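Side-chain contacts in uncharacterized protein (Pediococcus pentosaceus, PDB 3QKB), which is of unknown function but belongs to the DUF74 family and may bind heavy metals: residues A[54-59]-A[86-91]; A[61-66]-A[82-87]. One frame throughout, in Å; residues are numbered along the deposited sequence. Where two conformers were deposited one is given.

Contact 1 of 2, residues A[54-59]-A[86-91]; sequences NMFDQL and TEVVEV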
loop_
_atom_site.group_PDB
_atom_site.type_symbol
_atom_site.label_atom_id
_atom_site.label_comp_id
_atom_site.label_asym_id
_atom_site.label_seq_id
_atom_site.Cartn_x
_atom_site.Cartn_y
_atom_site.Cartn_z
ATOM N N ASN A 54 -4.061 19.555 -1.315
ATOM C CA ASN A 54 -2.694 20.088 -1.595
ATOM C C ASN A 54 -1.811 20.267 -0.361
ATOM O O ASN A 54 -0.587 20.295 -0.446
ATOM C CB ASN A 54 -2.785 21.448 -2.338
ATOM C CG ASN A 54 -3.588 22.514 -1.553
ATOM O OD1 ASN A 54 -4.812 22.415 -1.425
ATOM N ND2 ASN A 54 -2.895 23.528 -1.038
HETATM N N MSE A 55 -2.446 20.440 0.797
HETATM C CA MSE A 55 -1.720 20.594 2.045
HETATM C C MSE A 55 -1.044 19.341 2.552
HETATM O O MSE A 55 -0.251 19.431 3.494
HETATM C CB MSE A 55 -2.638 21.153 3.131
HETATM C CG MSE A 55 -2.987 22.633 2.898
HETATM SE SE MSE A 55 -3.880 23.276 4.421
HETATM C CE MSE A 55 -2.442 24.330 5.211
ATOM N N PHE A 56 -1.353 18.176 1.956
ATOM C CA PHE A 56 -0.536 16.974 2.145
ATOM C C PHE A 56 0.923 17.157 1.717
ATOM O O PHE A 56 1.789 16.470 2.234
ATOM C CB PHE A 56 -1.109 15.759 1.380
ATOM C CG PHE A 56 -2.087 14.940 2.165
ATOM C CD1 PHE A 56 -1.637 13.979 3.034
ATOM C CD2 PHE A 56 -3.465 15.117 2.017
ATOM C CE1 PHE A 56 -2.539 13.198 3.758
ATOM C CE2 PHE A 56 -4.377 14.347 2.728
ATOM C CZ PHE A 56 -3.926 13.392 3.598
ATOM N N ASP A 57 1.185 18.036 0.753
ATOM C CA ASP A 57 2.551 18.253 0.247
ATOM C C ASP A 57 3.565 18.478 1.383
ATOM O O ASP A 57 4.574 17.763 1.478
ATOM C CB ASP A 57 2.580 19.444 -0.738
ATOM C CG ASP A 57 1.891 19.125 -2.114
ATOM O OD1 ASP A 57 1.440 17.947 -2.379
ATOM O OD2 ASP A 57 1.815 20.083 -2.926
ATOM N N GLN A 58 3.228 19.419 2.267
ATOM C CA GLN A 58 3.995 19.715 3.499
ATOM C C GLN A 58 4.338 18.480 4.294
ATOM O O GLN A 58 5.451 18.345 4.801
ATOM C CB GLN A 58 3.183 20.576 4.477
ATOM C CG GLN A 58 2.650 21.876 3.998
ATOM C CD GLN A 58 1.572 22.372 4.912
ATOM O OE1 GLN A 58 0.502 22.807 4.460
ATOM N NE2 GLN A 58 1.824 22.282 6.221
ATOM N N LEU A 59 3.320 17.644 4.489
ATOM C CA LEU A 59 3.387 16.531 5.410
ATOM C C LEU A 59 4.324 15.452 4.884
ATOM O O LEU A 59 5.076 14.863 5.651
ATOM C CB LEU A 59 1.981 15.965 5.669
ATOM C CG LEU A 59 0.972 16.871 6.380
ATOM C CD1 LEU A 59 -0.366 16.198 6.414
ATOM C CD2 LEU A 59 1.413 17.214 7.792
ATOM N N THR A 86 -1.417 7.288 4.041
ATOM C CA THR A 86 -2.129 8.544 4.266
ATOM C C THR A 86 -3.513 8.286 4.854
ATOM O O THR A 86 -4.155 7.282 4.528
ATOM C CB THR A 86 -2.278 9.343 2.954
ATOM O OG1 THR A 86 -2.660 8.465 1.888
ATOM C CG2 THR A 86 -0.994 10.009 2.590
ATOM N N GLU A 87 -3.967 9.192 5.729
ATOM C CA GLU A 87 -5.384 9.223 6.185
ATOM C C GLU A 87 -5.938 10.628 6.207
ATOM O O GLU A 87 -5.190 11.591 6.459
ATOM C CB GLU A 87 -5.535 8.651 7.597
ATOM C CG GLU A 87 -5.199 7.157 7.747
ATOM C CD GLU A 87 -3.773 6.899 8.171
ATOM O OE1 GLU A 87 -3.300 7.540 9.139
ATOM O OE2 GLU A 87 -3.136 6.034 7.561
ATOM N N VAL A 88 -7.240 10.747 5.931
ATOM C CA VAL A 88 -7.990 11.970 6.157
ATOM C C VAL A 88 -8.963 11.688 7.269
ATOM O O VAL A 88 -9.936 10.961 7.075
ATOM C CB VAL A 88 -8.724 12.438 4.900
ATOM C CG1 VAL A 88 -9.535 13.738 5.171
ATOM C CG2 VAL A 88 -7.726 12.651 3.792
ATOM N N VAL A 89 -8.677 12.253 8.446
ATOM C CA VAL A 89 -9.419 11.959 9.666
ATOM C C VAL A 89 -10.546 12.971 9.836
ATOM O O VAL A 89 -10.313 14.175 9.743
ATOM C CB VAL A 89 -8.509 11.975 10.913
ATOM C CG1 VAL A 89 -9.313 11.672 12.115
ATOM C CG2 VAL A 89 -7.365 10.962 10.771
ATOM N N GLU A 90 -11.761 12.462 10.061
ATOM C CA GLU A 90 -12.958 13.287 10.139
ATOM C C GLU A 90 -13.324 13.483 11.615
ATOM O O GLU A 90 -13.136 12.573 12.404
ATOM C CB GLU A 90 -14.117 12.646 9.364
ATOM C CG GLU A 90 -13.926 12.648 7.826
ATOM C CD GLU A 90 -14.657 11.483 7.087
ATOM O OE1 GLU A 90 -15.714 11.003 7.582
ATOM O OE2 GLU A 90 -14.154 11.048 6.004
ATOM N N VAL A 91 -13.780 14.677 11.984
ATOM C CA VAL A 91 -14.345 14.955 13.294
ATOM C C VAL A 91 -15.700 15.628 13.101
ATOM O O VAL A 91 -15.787 16.647 12.419
ATOM C CB VAL A 91 -13.437 15.898 14.076
ATOM C CG1 VAL A 91 -14.092 16.334 15.422
ATOM C CG2 VAL A 91 -12.078 15.231 14.280
#

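Contact 2 of 2, residues A[61-66]-A[82-87]; sequences DEAKQK and LKYNTE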
loop_
_atom_site.group_PDB
_atom_site.type_symbol
_atom_site.label_atom_id
_atom_site.label_comp_id
_atom_site.label_asym_id
_atom_site.label_seq_id
_atom_site.Cartn_x
_atom_site.Cartn_y
_atom_site.Cartn_z
ATOM N N ASP A 61 6.938 16.095 2.958
ATOM C CA ASP A 61 8.266 16.692 3.202
ATOM C C ASP A 61 8.705 16.509 4.637
ATOM O O ASP A 61 9.841 16.097 4.887
ATOM C CB ASP A 61 8.291 18.197 2.869
ATOM C CG ASP A 61 8.735 18.490 1.430
ATOM O OD1 ASP A 61 8.560 17.626 0.533
ATOM O OD2 ASP A 61 9.250 19.616 1.193
ATOM N N GLU A 62 7.794 16.807 5.571
ATOM C CA GLU A 62 8.065 16.679 7.011
ATOM C C GLU A 62 8.355 15.232 7.382
ATOM O O GLU A 62 9.297 14.967 8.105
ATOM C CB GLU A 62 6.886 17.220 7.848
ATOM C CG GLU A 62 7.182 17.420 9.383
ATOM C CD GLU A 62 5.904 17.747 10.206
ATOM O OE1 GLU A 62 5.247 18.773 9.886
ATOM O OE2 GLU A 62 5.561 16.974 11.153
ATOM N N ALA A 63 7.561 14.303 6.851
ATOM C CA ALA A 63 7.774 12.866 7.082
ATOM C C ALA A 63 9.152 12.417 6.605
ATOM O O ALA A 63 9.859 11.762 7.345
ATOM C CB ALA A 63 6.692 12.060 6.417
ATOM N N LYS A 64 9.546 12.828 5.400
ATOM C CA LYS A 64 10.897 12.549 4.883
ATOM C C LYS A 64 12.001 13.109 5.778
ATOM O O LYS A 64 12.937 12.387 6.083
ATOM C CB LYS A 64 11.085 13.088 3.462
ATOM C CG LYS A 64 10.393 12.280 2.411
ATOM C CD LYS A 64 10.761 12.726 0.988
ATOM C CE LYS A 64 10.117 14.041 0.593
ATOM N NZ LYS A 64 10.337 14.337 -0.859
ATOM N N GLN A 65 11.892 14.377 6.198
ATOM C CA GLN A 65 12.926 14.969 7.070
ATOM C C GLN A 65 13.051 14.214 8.394
ATOM O O GLN A 65 14.154 14.006 8.867
ATOM C CB GLN A 65 12.685 16.470 7.361
ATOM C CG GLN A 65 12.990 17.450 6.200
ATOM C CD GLN A 65 14.430 17.353 5.680
ATOM O OE1 GLN A 65 15.365 17.929 6.255
ATOM N NE2 GLN A 65 14.611 16.603 4.588
ATOM N N LYS A 66 11.929 13.798 8.977
ATOM C CA LYS A 66 11.958 12.989 10.197
ATOM C C LYS A 66 12.673 11.668 9.953
ATOM O O LYS A 66 13.494 11.263 10.761
ATOM C CB LYS A 66 10.540 12.725 10.727
ATOM C CG LYS A 66 9.855 13.925 11.390
ATOM C CD LYS A 66 8.536 13.482 12.050
ATOM C CE LYS A 66 7.709 14.641 12.582
ATOM N NZ LYS A 66 6.978 14.253 13.831
ATOM N N LEU A 82 11.135 3.171 0.625
ATOM C CA LEU A 82 10.177 4.130 1.177
ATOM C C LEU A 82 8.765 3.826 0.697
ATOM O O LEU A 82 8.545 3.564 -0.490
ATOM C CB LEU A 82 10.538 5.567 0.783
ATOM C CG LEU A 82 9.619 6.718 1.259
ATOM C CD1 LEU A 82 9.490 6.754 2.777
ATOM C CD2 LEU A 82 10.136 8.047 0.711
ATOM N N LYS A 83 7.832 3.820 1.643
ATOM C CA LYS A 83 6.399 3.891 1.355
ATOM C C LYS A 83 5.744 4.930 2.266
ATOM O O LYS A 83 6.306 5.306 3.306
ATOM C CB LYS A 83 5.730 2.538 1.564
ATOM C CG LYS A 83 6.265 1.412 0.690
ATOM C CD LYS A 83 5.994 1.595 -0.839
ATOM C CE LYS A 83 6.804 0.574 -1.712
ATOM N NZ LYS A 83 8.299 0.341 -1.308
ATOM N N TYR A 84 4.564 5.388 1.853
ATOM C CA TYR A 84 3.742 6.305 2.629
ATOM C C TYR A 84 2.346 5.736 2.796
ATOM O O TYR A 84 1.743 5.304 1.820
ATOM C CB TYR A 84 3.562 7.614 1.904
ATOM C CG TYR A 84 4.780 8.452 1.676
ATOM C CD1 TYR A 84 5.486 8.981 2.730
ATOM C CD2 TYR A 84 5.142 8.828 0.390
ATOM C CE1 TYR A 84 6.577 9.837 2.509
ATOM C CE2 TYR A 84 6.210 9.655 0.153
ATOM C CZ TYR A 84 6.930 10.162 1.199
ATOM O OH TYR A 84 7.992 10.988 0.910
ATOM N N ASN A 85 1.817 5.780 4.011
ATOM C CA ASN A 85 0.378 5.656 4.238
ATOM C C ASN A 85 -0.180 7.049 4.487
ATOM O O ASN A 85 0.503 7.885 5.092
ATOM C CB ASN A 85 0.084 4.746 5.438
ATOM C CG ASN A 85 0.574 3.320 5.234
ATOM O OD1 ASN A 85 1.120 2.975 4.170
ATOM N ND2 ASN A 85 0.373 2.479 6.246
ATOM N N THR A 86 -1.417 7.288 4.041
ATOM C CA THR A 86 -2.129 8.544 4.266
ATOM C C THR A 86 -3.513 8.286 4.854
ATOM O O THR A 86 -4.155 7.282 4.528
ATOM C CB THR A 86 -2.278 9.343 2.954
ATOM O OG1 THR A 86 -2.660 8.465 1.888
ATOM C CG2 THR A 86 -0.994 10.009 2.590
ATOM N N GLU A 87 -3.967 9.192 5.729
ATOM C CA GLU A 87 -5.384 9.223 6.185
ATOM C C GLU A 87 -5.938 10.628 6.207
ATOM O O GLU A 87 -5.190 11.591 6.459
ATOM C CB GLU A 87 -5.535 8.651 7.597
ATOM C CG GLU A 87 -5.199 7.157 7.747
ATOM C CD GLU A 87 -3.773 6.899 8.171
ATOM O OE1 GLU A 87 -3.300 7.540 9.139
ATOM O OE2 GLU A 87 -3.136 6.034 7.561
#

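Contact 1 of 2, residues A[54-59]-A[86-91]
Phe-56 reaches from the first turn of its helix to strand residues Thr-86, Glu-87 and Val-88. It is the one side chain of 54-59 that touches 86-91. The far end of its ring does the work. CE1 lies 3.7 Å from Thr-86 CG2, and the methyl approaches obliquely, neither squarely over the face nor squarely at the edge. CZ meets Val-88 CG2 at 3.9 Å. This second methyl lies in the ring plane, against the edge formed by CZ and CE2. Between the two methyls, the backbone oxygen Glu-87 O comes to 3.6 Å from Phe-56 CZ, also at the edge and near the plane. The ring therefore meets three successive residues of the strand.

Thr-86 and Val-88 alternate along the strand. Thr-86 starts toward the helix, Val-88 off to one side, and a methyl of each reaches the ring. Thr-86 has CG2 anti to its carbonyl carbon, with OG1 at chi1 44°. That rotation gives the methyl to Phe-56. The hydroxyl instead bonds to Glu-87 OE2 and Asn-85 ND2 of the third subunit. Glu-87 starts away from the helix, and its OE1 bonds to His-101 of the same chain. The ring thus meets two methyls and one carbonyl oxygen, while the polar side-chain ends of Thr-86 and Glu-87 serve other partners.

Phe-56 is buried, and more than this strand encloses it. Its ring also meets His-101 of the third subunit, with the planes at about 60°. Within the chain, helix 56-73 packs on the sheet. Phe-56 touches Leu-98 and Val-100 of strand 94-109, the neighbour of strand 78-91. One turn on, Leu-59 packs on Val-100 and on Leu-43 of strand 31-44. The start of the helix thus bears on three strands.

Contact 2 of 2, residues A[61-66]-A[82-87]
Lys-64 lays its aliphatic chain against the hydroxyl end of Tyr-84. The bond to CB leaves the helix to one side of the strand, pointing neither at it nor away. CG then makes the nearest approach, 3.1 Å from Tyr-84 OH, and lies at the edge of the tyrosine, near the ring plane. CD follows at 3.3 Å from the same Tyr-84 OH. The chain bends at this point, with chi3 at -74°, and CE draws off to 3.7 Å from Tyr-84 OH. NZ ends beyond the tyrosine. It forms a salt bridge with Glu-38 of the third subunit, and a long one, 4.0 Å between Lys-64 NZ and Asp-61 OD1, within its own helix.

Ala-63 adds a lighter touch. Its CB points toward the strand and stands 4.5 Å from Tyr-84 CE1, in an oblique approach. The Tyr-84 ring also packs edge-to-face with Phe-60, one helical turn before Lys-64.

All three touching residues are buried, yet two carry polar ends. Glu-38 OE2 of the third subunit answers both, bonding to Tyr-84 OH and pairing with Lys-64 NZ. The nearby lysine would probably favour the charged form of that carboxylate. Within the chain, the Lys-64 methylenes lie against the tyrosine oxygen and the Ala-63 methyl lightly touches the ring; the hydroxyl and the ammonium tie both elements to a neighbouring subunit.

Both contacts join helix 56-73 to strand 78-91, and their centres lie 11 Å apart. On the helix, contact 1 comes first, near its start, and contact 2 follows. On the strand the order reverses: 82-87 precedes 86-91, and the two ranges share Thr-86 and Glu-87. Helix and strand thus run in opposite directions. Contact 2 lies about 2 Å from the centre of the chain, and contact 1 about 13 Å from it. Both also touch the third subunit. The helix is therefore fixed to one face of the mixed sheet at successive places, beside an interface of the five-chain assembly.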